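Long-range contacts in putative fumarylacetoacetate hydrolase family protein (Yersinia pestis, PDB 3S52), which is of unknown function but belongs to the fumarylacetoacetate hydrolase family and carries the beta-rich fold of that family's C-terminal domain: residues His72-Ala77 with Tyr99-Asp104; Leu103-Arg108 with Ser130-Gly135; Ile158-Asn163 with Gln196-Met201. All coordinates share one frame; numbering follows the deposited sequence.

Contact 1. Residues His72-Ala77 with Tyr99-Asp104; sequences HEIELA and YGVALD
Ile74 and Val101 form the apolar centre of an antiparallel beta ladder, strand 74-77 against strand 99-103, within the mixed sheet of this fumarylacetoacetate hydrolase-type fold. Ile74 CG1, anti to its backbone N (chi1 -169°), slants across to Val101 CG2 at 3.6 Å. On the same face Leu103 CD2 lies 4.2 Å from Ile74 CB, and Leu76 CD1 reaches the Gly100 carbonyl and the Tyr99 CB. Leu150 and Ile209, from strands 149-154 and 206-211, pack on both Ile74 and Val101, which buries this side. Glu75, Ala77 and Ala102 belong to the other face, where the two alanine methyls meet each other and Leu191.

Ile74-Leu103 and Leu76-Val101 are non-hydrogen-bonded pairs; Glu75-Ala102 and Ala77-Gly100, between and beyond them, are hydrogen-bonded pairs with two backbone bonds each. A fifth backbone bond, Asp104 N to Glu73 O at 2.8 Å, extends the ladder past the end of the regular strands.

There the contact turns acidic. Three carboxylates converge; the side chains of Glu73 and Asp104 run side by side, their carboxylate planes 77° apart. Such close acceptors would repel one another, and the nearby lysines probably ease the repulsion: Lys125 forms salt bridges with Glu73 OE1 and Asp104 OD2, and Lys49 with Asp104 OD1. Glu75 OE1 accepts the N-H of Gly193. Asp104 OD2 is close to both glutamates, 3.0 Å from Glu73 OE1 and 3.2 Å from Glu75 OE2.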
ATOM      1  N   HIS A  72      15.033  12.567   0.999  1.00 11.43           N
ATOM      2  CA  HIS A  72      15.472  11.383   1.728  1.00 14.58           C
ATOM      3  C   HIS A  72      14.830  11.337   3.135  1.00 15.56           C
ATOM      4  O   HIS A  72      14.678  12.377   3.783  1.00 11.65           O
ATOM      5  CB  HIS A  72      17.004  11.370   1.837  1.00 13.94           C
ATOM      6  CG  HIS A  72      17.582  12.612   2.451  1.00 15.99           C
ATOM      7  ND1 HIS A  72      17.568  12.852   3.810  1.00 15.39           N
ATOM      8  CD2 HIS A  72      18.192  13.687   1.889  1.00 17.08           C
ATOM      9  CE1 HIS A  72      18.136  14.021   4.057  1.00 12.45           C
ATOM     10  NE2 HIS A  72      18.523  14.549   2.909  1.00  9.73           N
ATOM     11  N   GLU A  73      14.389  10.156   3.578  1.00 12.68           N
ATOM     12  CA  GLU A  73      14.083   9.981   4.990  1.00 11.18           C
ATOM     13  C   GLU A  73      14.682   8.670   5.478  1.00 13.77           C
ATOM     14  O   GLU A  73      14.081   7.612   5.284  1.00 18.86           O
ATOM     15  CB  GLU A  73      12.559   9.949   5.181  1.00  8.33           C
ATOM     16  CG  GLU A  73      11.848  11.028   4.390  1.00 16.96           C
ATOM     17  CD  GLU A  73      10.387  11.180   4.779  1.00 27.02           C
ATOM     18  OE1 GLU A  73       9.778  10.178   5.222  1.00 21.61           O
ATOM     19  OE2 GLU A  73       9.861  12.308   4.641  1.00 29.62           O
ATOM     20  N   ILE A  74      15.788   8.744   6.210  1.00  8.30           N
ATOM     21  CA  ILE A  74      16.469   7.530   6.663  1.00  9.06           C
ATOM     22  C   ILE A  74      15.678   6.920   7.827  1.00 14.29           C
ATOM     23  O   ILE A  74      15.090   7.651   8.633  1.00 12.78           O
ATOM     24  CB  ILE A  74      17.952   7.798   7.062  1.00 13.77           C
ATOM     25  CG1 ILE A  74      18.699   6.481   7.270  1.00 14.25           C
ATOM     26  CG2 ILE A  74      18.035   8.630   8.322  1.00 12.33           C
ATOM     27  CD1 ILE A  74      20.167   6.659   7.654  1.00 16.87           C
ATOM     28  N   GLU A  75      15.627   5.590   7.883  1.00  8.68           N
ATOM     29  CA  GLU A  75      14.795   4.895   8.865  1.00 10.24           C
ATOM     30  C   GLU A  75      15.335   3.517   9.165  1.00 13.20           C
ATOM     31  O   GLU A  75      15.918   2.866   8.292  1.00 14.63           O
ATOM     32  CB  GLU A  75      13.331   4.767   8.360  1.00 19.36           C
ATOM     33  CG  GLU A  75      12.748   6.083   7.812  1.00 22.11           C
ATOM     34  CD  GLU A  75      11.227   6.115   7.738  1.00 28.59           C
ATOM     35  OE1 GLU A  75      10.582   5.166   8.225  1.00 29.76           O
ATOM     36  OE2 GLU A  75      10.672   7.108   7.194  1.00 30.63           O
ATOM     37  N   LEU A  76      15.123   3.074  10.399  1.00 10.06           N
ATOM     38  CA  LEU A  76      15.401   1.696  10.779  1.00 14.14           C
ATOM     39  C   LEU A  76      14.324   0.803  10.161  1.00 17.42           C
ATOM     40  O   LEU A  76      13.122   1.087  10.293  1.00 10.11           O
ATOM     41  CB  LEU A  76      15.396   1.548  12.310  1.00  8.59           C
ATOM     42  CG  LEU A  76      15.601   0.101  12.760  1.00 11.39           C
ATOM     43  CD1 LEU A  76      17.038  -0.314  12.546  1.00 10.97           C
ATOM     44  CD2 LEU A  76      15.192  -0.088  14.225  1.00 10.10           C
ATOM     45  N   ALA A  77      14.748  -0.243   9.453  1.00  6.96           N
ATOM     46  CA  ALA A  77      13.793  -1.199   8.876  1.00  6.91           C
ATOM     47  C   ALA A  77      13.851  -2.507   9.668  1.00 15.66           C
ATOM     48  O   ALA A  77      14.927  -2.963  10.033  1.00 14.89           O
ATOM     49  CB  ALA A  77      14.121  -1.468   7.399  1.00  6.85           C
ATOM     50  N   TYR A  99      17.388  -6.595  11.265  1.00 12.27           N
ATOM     51  CA  TYR A  99      17.222  -5.166  11.111  1.00 10.40           C
ATOM     52  C   TYR A  99      18.046  -4.612   9.954  1.00 13.64           C
ATOM     53  O   TYR A  99      19.100  -5.138   9.621  1.00 12.82           O
ATOM     54  CB  TYR A  99      17.612  -4.465  12.406  1.00  9.43           C
ATOM     55  CG  TYR A  99      16.782  -4.879  13.597  1.00 11.47           C
ATOM     56  CD1 TYR A  99      15.525  -4.340  13.803  1.00 10.43           C
ATOM     57  CD2 TYR A  99      17.268  -5.797  14.525  1.00 16.52           C
ATOM     58  CE1 TYR A  99      14.758  -4.705  14.902  1.00 13.00           C
ATOM     59  CE2 TYR A  99      16.510  -6.173  15.623  1.00 18.11           C
ATOM     60  CZ  TYR A  99      15.256  -5.614  15.807  1.00 15.89           C
ATOM     61  OH  TYR A  99      14.484  -5.969  16.884  1.00 17.20           O
ATOM     62  N   GLY A 100      17.573  -3.516   9.376  1.00 12.58           N
ATOM     63  CA  GLY A 100      18.203  -2.940   8.210  1.00  8.10           C
ATOM     64  C   GLY A 100      17.974  -1.443   8.222  1.00 11.51           C
ATOM     65  O   GLY A 100      17.431  -0.897   9.182  1.00 14.10           O
ATOM     66  N   VAL A 101      18.439  -0.774   7.179  1.00 10.03           N
ATOM     67  CA  VAL A 101      18.238   0.654   7.074  1.00 12.46           C
ATOM     68  C   VAL A 101      17.674   0.967   5.699  1.00 15.58           C
ATOM     69  O   VAL A 101      18.131   0.418   4.690  1.00 15.48           O
ATOM     70  CB  VAL A 101      19.534   1.440   7.353  1.00 10.93           C
ATOM     71  CG1 VAL A 101      20.636   1.043   6.364  1.00 10.39           C
ATOM     72  CG2 VAL A 101      19.266   2.947   7.312  1.00  9.91           C
ATOM     73  N   ALA A 102      16.654   1.821   5.665  1.00 11.64           N
ATOM     74  CA  ALA A 102      16.035   2.206   4.403  1.00 12.87           C
ATOM     75  C   ALA A 102      15.956   3.719   4.252  1.00 11.83           C
ATOM     76  O   ALA A 102      16.155   4.471   5.211  1.00 14.78           O
ATOM     77  CB  ALA A 102      14.632   1.599   4.290  1.00 15.02           C
ATOM     78  N   LEU A 103      15.663   4.145   3.029  1.00 14.24           N
ATOM     79  CA  LEU A 103      15.242   5.512   2.732  1.00 13.35           C
ATOM     80  C   LEU A 103      13.770   5.486   2.349  1.00 16.55           C
ATOM     81  O   LEU A 103      13.385   4.840   1.376  1.00 19.28           O
ATOM     82  CB  LEU A 103      16.029   6.070   1.545  1.00 19.08           C
ATOM     83  CG  LEU A 103      17.539   6.161   1.744  1.00 24.82           C
ATOM     84  CD1 LEU A 103      18.205   6.726   0.504  1.00 21.27           C
ATOM     85  CD2 LEU A 103      17.852   7.015   2.964  1.00 28.35           C
ATOM     86  N   ASP A 104      12.935   6.190   3.101  1.00 18.68           N
ATOM     87  CA  ASP A 104      11.562   6.308   2.688  1.00 18.07           C
ATOM     88  C   ASP A 104      11.594   7.573   1.854  1.00 25.31           C
ATOM     89  O   ASP A 104      11.447   8.687   2.377  1.00 28.57           O
ATOM     90  CB  ASP A 104      10.699   6.460   3.958  1.00 19.68           C
ATOM     91  CG  ASP A 104       9.300   7.028   3.696  1.00 23.81           C
ATOM     92  OD1 ASP A 104       8.841   7.061   2.530  1.00 19.11           O
ATOM     93  OD2 ASP A 104       8.648   7.428   4.694  1.00 19.89           O
TER

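Contact 2. Residues Leu103-Arg108 with Ser130-Gly135; sequences LDLTLR and SCPISG
Ser130 starts the pairing of strands 96-107 and 131-138, antiparallel neighbours in the mixed sheet: its carbonyl O accepts the N-H of Leu105 at 3.0 Å. Lys49 NZ bonds to the same oxygen, which is thus gripped twice. Ser130 CB rests 3.7 Å from Leu105 O, while its OG, lodged between the backbone N and the carbonyl carbon (chi1 66°), is hydrogen-bonded with the carbonyls of Lys125 and Phe127.

Cys131 turns its side chain from Leu103-Arg108 and onto Leu191 and Leu54. What it offers across the contact is its CA, whose hydrogen points almost straight at Leu103 O (3.5 Å, 169° at the hydrogen).

Pro132 does most of the side-chain packing. Its CD lies 3.3 Å from Leu103 O and near Leu103 CB, and its CG meets Leu105 CD1 at 3.9 Å, the ring lying aslant to the leucine. Its carbonyl takes the Leu103 N-H at 3.0 Å.

From Ile133 onward the two segments part. Having no N-H to give, Pro132 joins the pairing as an acceptor alone, which means that the two segments are held by two one-way backbone bonds, both given by Leu103-Arg108, and by the packing of proline on leucine.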
ATOM      1  N   LEU A 103      15.663   4.145   3.029  1.00 14.24           N
ATOM      2  CA  LEU A 103      15.242   5.512   2.732  1.00 13.35           C
ATOM      3  C   LEU A 103      13.770   5.486   2.349  1.00 16.55           C
ATOM      4  O   LEU A 103      13.385   4.840   1.376  1.00 19.28           O
ATOM      5  CB  LEU A 103      16.029   6.070   1.545  1.00 19.08           C
ATOM      6  CG  LEU A 103      17.539   6.161   1.744  1.00 24.82           C
ATOM      7  CD1 LEU A 103      18.205   6.726   0.504  1.00 21.27           C
ATOM      8  CD2 LEU A 103      17.852   7.015   2.964  1.00 28.35           C
ATOM      9  N   ASP A 104      12.935   6.190   3.101  1.00 18.68           N
ATOM     10  CA  ASP A 104      11.562   6.308   2.688  1.00 18.07           C
ATOM     11  C   ASP A 104      11.594   7.573   1.854  1.00 25.31           C
ATOM     12  O   ASP A 104      11.447   8.687   2.377  1.00 28.57           O
ATOM     13  CB  ASP A 104      10.699   6.460   3.958  1.00 19.68           C
ATOM     14  CG  ASP A 104       9.300   7.028   3.696  1.00 23.81           C
ATOM     15  OD1 ASP A 104       8.841   7.061   2.530  1.00 19.11           O
ATOM     16  OD2 ASP A 104       8.648   7.428   4.694  1.00 19.89           O
ATOM     17  N   LEU A 105      11.689   7.389   0.535  1.00 15.66           N
ATOM     18  CA  LEU A 105      11.789   8.520  -0.389  1.00 14.68           C
ATOM     19  C   LEU A 105      10.403   9.072  -0.619  1.00 11.38           C
ATOM     20  O   LEU A 105       9.452   8.320  -0.828  1.00 14.60           O
ATOM     21  CB  LEU A 105      12.393   8.127  -1.743  1.00 14.32           C
ATOM     22  CG  LEU A 105      13.778   7.476  -1.820  1.00 19.85           C
ATOM     23  CD1 LEU A 105      14.148   7.243  -3.272  1.00 15.58           C
ATOM     24  CD2 LEU A 105      14.820   8.330  -1.133  1.00 22.01           C
ATOM     25  N   THR A 106      10.297  10.391  -0.635  1.00 11.09           N
ATOM     26  CA  THR A 106       8.995  11.023  -0.586  1.00 11.50           C
ATOM     27  C   THR A 106       8.946  12.140  -1.601  1.00 11.31           C
ATOM     28  O   THR A 106       9.879  12.931  -1.689  1.00 13.64           O
ATOM     29  CB  THR A 106       8.755  11.619   0.812  1.00 14.60           C
ATOM     30  OG1 THR A 106       8.796  10.571   1.791  1.00 21.95           O
ATOM     31  CG2 THR A 106       7.388  12.354   0.884  1.00 12.89           C
ATOM     32  N   LEU A 107       7.851  12.252  -2.342  1.00 13.88           N
ATOM     33  CA  LEU A 107       7.750  13.412  -3.210  1.00 15.77           C
ATOM     34  C   LEU A 107       7.090  14.436  -2.322  1.00 15.63           C
ATOM     35  O   LEU A 107       5.871  14.479  -2.178  1.00 17.59           O
ATOM     36  CB  LEU A 107       6.883  13.080  -4.426  1.00 15.71           C
ATOM     37  CG  LEU A 107       7.515  12.002  -5.324  1.00 19.31           C
ATOM     38  CD1 LEU A 107       6.560  11.501  -6.420  1.00 18.94           C
ATOM     39  CD2 LEU A 107       8.804  12.519  -5.929  1.00 19.72           C
ATOM     40  N   ARG A 108       7.915  15.319  -1.778  1.00 18.97           N
ATOM     41  CA  ARG A 108       7.502  16.105  -0.625  1.00 15.64           C
ATOM     42  C   ARG A 108       6.461  17.136  -1.014  1.00 20.30           C
ATOM     43  O   ARG A 108       5.544  17.406  -0.245  1.00 21.14           O
ATOM     44  CB  ARG A 108       8.704  16.793   0.030  1.00 29.96           C
ATOM     45  CG  ARG A 108       8.353  17.618   1.263  1.00 41.00           C
ATOM     46  CD  ARG A 108       9.587  18.225   1.926  1.00 51.65           C
ATOM     47  NE  ARG A 108       9.234  18.994   3.121  1.00 57.68           N
ATOM     48  CZ  ARG A 108      10.114  19.472   3.999  1.00 58.82           C
ATOM     49  NH1 ARG A 108      11.415  19.264   3.833  1.00 58.50           N
ATOM     50  NH2 ARG A 108       9.693  20.159   5.052  1.00 59.52           N
ATOM     51  N   SER A 130      10.611   3.810  -4.336  1.00 11.88           N
ATOM     52  CA  SER A 130      10.583   4.788  -3.231  1.00 14.91           C
ATOM     53  C   SER A 130      11.098   4.214  -1.906  1.00 16.99           C
ATOM     54  O   SER A 130      10.994   4.856  -0.858  1.00 14.89           O
ATOM     55  CB  SER A 130       9.175   5.320  -3.000  1.00  9.42           C
ATOM     56  OG  SER A 130       8.350   4.271  -2.550  1.00 14.64           O
ATOM     57  N   CYS A 131      11.583   2.981  -1.937  1.00 11.63           N
ATOM     58  CA  CYS A 131      12.090   2.360  -0.720  1.00 11.40           C
ATOM     59  C   CYS A 131      13.360   1.538  -0.976  1.00 16.73           C
ATOM     60  O   CYS A 131      13.349   0.312  -0.915  1.00 17.04           O
ATOM     61  CB  CYS A 131      11.011   1.517  -0.042  1.00 16.48           C
ATOM     62  SG  CYS A 131      11.475   0.934   1.626  1.00 20.93           S
ATOM     63  N   PRO A 132      14.465   2.230  -1.260  1.00 13.78           N
ATOM     64  CA  PRO A 132      15.806   1.638  -1.277  1.00  9.11           C
ATOM     65  C   PRO A 132      16.128   1.115   0.107  1.00 11.05           C
ATOM     66  O   PRO A 132      15.980   1.861   1.081  1.00 11.34           O
ATOM     67  CB  PRO A 132      16.720   2.839  -1.556  1.00 17.73           C
ATOM     68  CG  PRO A 132      15.834   3.900  -2.090  1.00 16.66           C
ATOM     69  CD  PRO A 132      14.495   3.681  -1.462  1.00 14.62           C
ATOM     70  N   ILE A 133      16.594  -0.127   0.195  1.00  9.10           N
ATOM     71  CA  ILE A 133      16.833  -0.742   1.490  1.00  9.02           C
ATOM     72  C   ILE A 133      18.104  -1.593   1.484  1.00 13.82           C
ATOM     73  O   ILE A 133      18.488  -2.149   0.444  1.00 10.60           O
ATOM     74  CB  ILE A 133      15.616  -1.588   1.917  1.00 14.31           C
ATOM     75  CG1 ILE A 133      15.789  -2.138   3.331  1.00 14.46           C
ATOM     76  CG2 ILE A 133      15.384  -2.716   0.947  1.00  9.25           C
ATOM     77  CD1 ILE A 133      14.447  -2.516   3.968  1.00 20.46           C
ATOM     78  N   SER A 134      18.747  -1.669   2.649  1.00  9.91           N
ATOM     79  CA  SER A 134      19.956  -2.460   2.855  1.00 11.56           C
ATOM     80  C   SER A 134      19.640  -3.948   3.041  1.00 17.42           C
ATOM     81  O   SER A 134      18.479  -4.359   3.077  1.00  9.22           O
ATOM     82  CB  SER A 134      20.681  -1.971   4.125  1.00  8.97           C
ATOM     83  OG  SER A 134      19.930  -2.297   5.306  1.00 11.37           O
ATOM     84  N   GLY A 135      20.695  -4.739   3.196  1.00  9.33           N
ATOM     85  CA  GLY A 135      20.564  -6.108   3.644  1.00 12.73           C
ATOM     86  C   GLY A 135      20.214  -6.079   5.122  1.00 13.59           C
ATOM     87  O   GLY A 135      20.340  -5.041   5.772  1.00 11.81           O
TER

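Contact 3. Residues Ile158-Asn163 with Gln196-Met201; sequences IRQQGN and QGVGPM
Pro200 O is gripped twice, directly by Arg159 NH2 at 2.7 Å and by water 2 at 2.9 Å, which also takes a weak bond from Arg159 NH1. The chain of Arg159 bends at chi2 (-77°) and chi3 (-71°), and this doubling back carries the guanidinium over to Gly199-Pro200, with Pro200 O close to its plane. Water 1 joins Arg159 NE to Gly197 O, 2.8 Å from the latter.

Gln196 O is the second shared acceptor. Gln160 NE2 reaches it only weakly, at 3.3 Å, while water 3 donates to it and accepts from Gln161 N. The extended side chain of Gln160 runs alongside Val198, its NE2 near Val198 CG2, and its CG lies against the carbonyls of Gln196 and Gly197. Thr194 OG1 also pairs with NE2, and OE1 takes the N-H of Ile74 and pairs with His72 ND1, so both ends of the amide are held.

Gly197 has a positive phi (107°), and a CB here would collide with Arg159 O and crowd Gln160 CG and the preceding carbonyl; its CA makes a CA-H...O contact with Arg159 O at 3.5 Å. Arg159 and Gln160 both face Leu152 as a classic beta bulge, here at the outermost strand of the four-stranded antiparallel sheet. Glu35 of helix 30-35 accepts the N-H groups of Gly197 and Val198, and strand 199-201 pairs with strand 70-80.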
ATOM      1  N   ILE A 158      26.848  15.768   6.645  1.00 17.26           N
ATOM      2  CA  ILE A 158      25.848  15.034   7.416  1.00 16.93           C
ATOM      3  C   ILE A 158      24.493  15.684   7.233  1.00 19.09           C
ATOM      4  O   ILE A 158      24.344  16.882   7.425  1.00 20.03           O
ATOM      5  CB  ILE A 158      26.152  15.063   8.901  1.00 20.73           C
ATOM      6  CG1 ILE A 158      27.373  14.203   9.196  1.00 24.97           C
ATOM      7  CG2 ILE A 158      24.926  14.584   9.701  1.00 23.06           C
ATOM      8  CD1 ILE A 158      27.901  14.386  10.591  1.00 36.71           C
ATOM      9  N   ARG A 159      23.508  14.877   6.877  1.00 13.46           N
ATOM     10  CA  ARG A 159      22.148  15.340   6.590  1.00 21.71           C
ATOM     11  C   ARG A 159      21.176  14.907   7.686  1.00 20.03           C
ATOM     12  O   ARG A 159      20.362  15.702   8.166  1.00 18.35           O
ATOM     13  CB  ARG A 159      21.707  14.895   5.195  1.00 25.55           C
ATOM     14  CG  ARG A 159      22.568  15.547   4.112  1.00 28.61           C
ATOM     15  CD  ARG A 159      22.146  16.983   3.893  1.00 35.08           C
ATOM     16  NE  ARG A 159      20.850  16.980   3.232  1.00 46.48           N
ATOM     17  CZ  ARG A 159      20.676  17.065   1.915  1.00 44.02           C
ATOM     18  NH1 ARG A 159      21.728  17.205   1.102  1.00 29.52           N
ATOM     19  NH2 ARG A 159      19.443  17.023   1.417  1.00 35.42           N
ATOM     20  N   GLN A 160      21.172  13.614   7.980  1.00 13.45           N
ATOM     21  CA  GLN A 160      20.457  13.119   9.148  1.00 12.36           C
ATOM     22  C   GLN A 160      21.389  12.308  10.040  1.00 15.89           C
ATOM     23  O   GLN A 160      22.260  11.584   9.548  1.00 15.14           O
ATOM     24  CB  GLN A 160      19.258  12.282   8.720  1.00 12.28           C
ATOM     25  CG  GLN A 160      18.331  12.989   7.739  1.00 12.27           C
ATOM     26  CD  GLN A 160      17.103  12.166   7.443  1.00 17.38           C
ATOM     27  OE1 GLN A 160      17.010  11.524   6.399  1.00 15.60           O
ATOM     28  NE2 GLN A 160      16.155  12.166   8.372  1.00 12.28           N
ATOM     29  N   GLN A 161      21.274  12.511  11.348  1.00 15.04           N
ATOM     30  CA  GLN A 161      21.962  11.660  12.320  1.00 18.69           C
ATOM     31  C   GLN A 161      21.058  11.518  13.528  1.00 26.03           C
ATOM     32  O   GLN A 161      20.791  12.506  14.207  1.00 21.32           O
ATOM     33  CB  GLN A 161      23.314  12.295  12.714  1.00 21.06           C
ATOM     34  CG  GLN A 161      24.167  11.445  13.679  1.00 22.54           C
ATOM     35  CD  GLN A 161      25.589  11.986  13.861  1.00 32.89           C
ATOM     36  OE1 GLN A 161      26.280  12.286  12.884  1.00 30.62           O
ATOM     37  NE2 GLN A 161      26.026  12.116  15.117  1.00 31.60           N
ATOM     38  N   GLY A 162      20.637  10.298  13.845  1.00 19.25           N
ATOM     39  CA  GLY A 162      19.664  10.127  14.901  1.00 19.13           C
ATOM     40  C   GLY A 162      19.797   8.785  15.586  1.00 20.38           C
ATOM     41  O   GLY A 162      20.699   8.012  15.280  1.00 17.02           O
ATOM     42  N   ASN A 163      18.907   8.523  16.531  1.00 15.09           N
ATOM     43  CA  ASN A 163      18.957   7.274  17.258  1.00 20.84           C
ATOM     44  C   ASN A 163      17.541   6.837  17.565  1.00 17.22           C
ATOM     45  O   ASN A 163      16.701   7.666  17.925  1.00 12.89           O
ATOM     46  CB  ASN A 163      19.784   7.430  18.531  1.00 15.20           C
ATOM     47  CG  ASN A 163      20.041   6.108  19.226  1.00 20.23           C
ATOM     48  OD1 ASN A 163      19.160   5.573  19.901  1.00 15.06           O
ATOM     49  ND2 ASN A 163      21.255   5.570  19.069  1.00 14.13           N
ATOM     50  N   GLN A 196      14.946  14.036  12.423  1.00 15.83           N
ATOM     51  CA  GLN A 196      15.004  15.336  11.758  1.00 13.76           C
ATOM     52  C   GLN A 196      16.091  15.359  10.683  1.00 20.77           C
ATOM     53  O   GLN A 196      16.963  14.484  10.648  1.00 19.48           O
ATOM     54  CB  GLN A 196      15.257  16.464  12.765  1.00 19.14           C
ATOM     55  CG  GLN A 196      16.680  16.488  13.306  1.00 25.68           C
ATOM     56  CD  GLN A 196      16.968  17.707  14.183  1.00 45.77           C
ATOM     57  OE1 GLN A 196      16.184  18.665  14.231  1.00 43.60           O
ATOM     58  NE2 GLN A 196      18.104  17.675  14.881  1.00 56.35           N
ATOM     59  N   GLY A 197      16.024  16.345   9.796  1.00 21.79           N
ATOM     60  CA  GLY A 197      17.047  16.505   8.781  1.00 19.24           C
ATOM     61  C   GLY A 197      16.605  16.115   7.383  1.00 13.96           C
ATOM     62  O   GLY A 197      17.396  16.127   6.455  1.00 11.82           O
ATOM     63  N   VAL A 198      15.340  15.769   7.226  1.00 11.66           N
ATOM     64  CA  VAL A 198      14.839  15.386   5.919  1.00 13.23           C
ATOM     65  C   VAL A 198      15.104  16.487   4.892  1.00 21.65           C
ATOM     66  O   VAL A 198      14.948  17.678   5.187  1.00 17.41           O
ATOM     67  CB  VAL A 198      13.335  15.041   5.990  1.00 23.09           C
ATOM     68  CG1 VAL A 198      12.757  14.856   4.602  1.00 24.37           C
ATOM     69  CG2 VAL A 198      13.143  13.774   6.828  1.00 18.84           C
ATOM     70  N   GLY A 199      15.502  16.089   3.686  1.00 15.95           N
ATOM     71  CA  GLY A 199      15.864  17.060   2.673  1.00 17.59           C
ATOM     72  C   GLY A 199      15.909  16.510   1.265  1.00 16.45           C
ATOM     73  O   GLY A 199      15.803  15.305   1.057  1.00 18.67           O
ATOM     74  N   PRO A 200      16.075  17.404   0.280  1.00 17.47           N
ATOM     75  CA  PRO A 200      16.026  17.011  -1.134  1.00 17.43           C
ATOM     76  C   PRO A 200      17.306  16.315  -1.586  1.00 20.37           C
ATOM     77  O   PRO A 200      18.386  16.542  -1.049  1.00 17.99           O
ATOM     78  CB  PRO A 200      15.868  18.351  -1.862  1.00 18.15           C
ATOM     79  CG  PRO A 200      16.517  19.345  -0.959  1.00 20.07           C
ATOM     80  CD  PRO A 200      16.289  18.853   0.455  1.00 13.65           C
HETATM   81  N   MSE A 201      17.165  15.452  -2.575  1.00 20.32           N
HETATM   82  CA  MSE A 201      18.311  14.847  -3.227  1.00 25.78           C
HETATM   83  C   MSE A 201      18.205  15.174  -4.692  1.00 24.82           C
HETATM   84  O   MSE A 201      17.116  15.460  -5.179  1.00 26.77           O
HETATM   85  CB  MSE A 201      18.271  13.338  -3.078  1.00 24.35           C
HETATM   86  CG  MSE A 201      17.995  12.865  -1.672  1.00 34.39           C
HETATM   87 SE   MSE A 201      18.361  10.973  -1.577  0.64 35.12          SE
HETATM   88  CE  MSE A 201      17.001  10.386  -2.819  1.00 26.87           C
TER
HETATM   89  O   HOH W   1      19.076  18.127   5.494  1.00 29.10           O
HETATM   90  O   HOH W   2      20.962  17.049  -2.261  1.00 33.51           O
HETATM   91  O   HOH W   3      19.171  14.230  12.145  1.00 28.41           O

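In the fold
Contacts 1 and 2, with centres 7 Å apart, both use strand 96-107, which pairs with 70-80 in contact 1 and with 131-138 in contact 2; they share Leu103 and Asp104, and Ser134 OG ties the second to the first through Val101 N at 2.8 Å. Contact 3, its centre about 11 Å from that of contact 1, brings the edge of the four-stranded sheet to the mixed sheet. His72 links them: its N probably bonds to Gly199 O at 2.8 Å. Leu105 CD2 meets the selenomethionine Met201 CE at 3.4 Å, linking contacts 2 and 3. A sulfate, probably from the crystallisation liquor, lies about 4 Å from the Glu73 side chain and 5 Å from that of Asp104 and may mark a pocket.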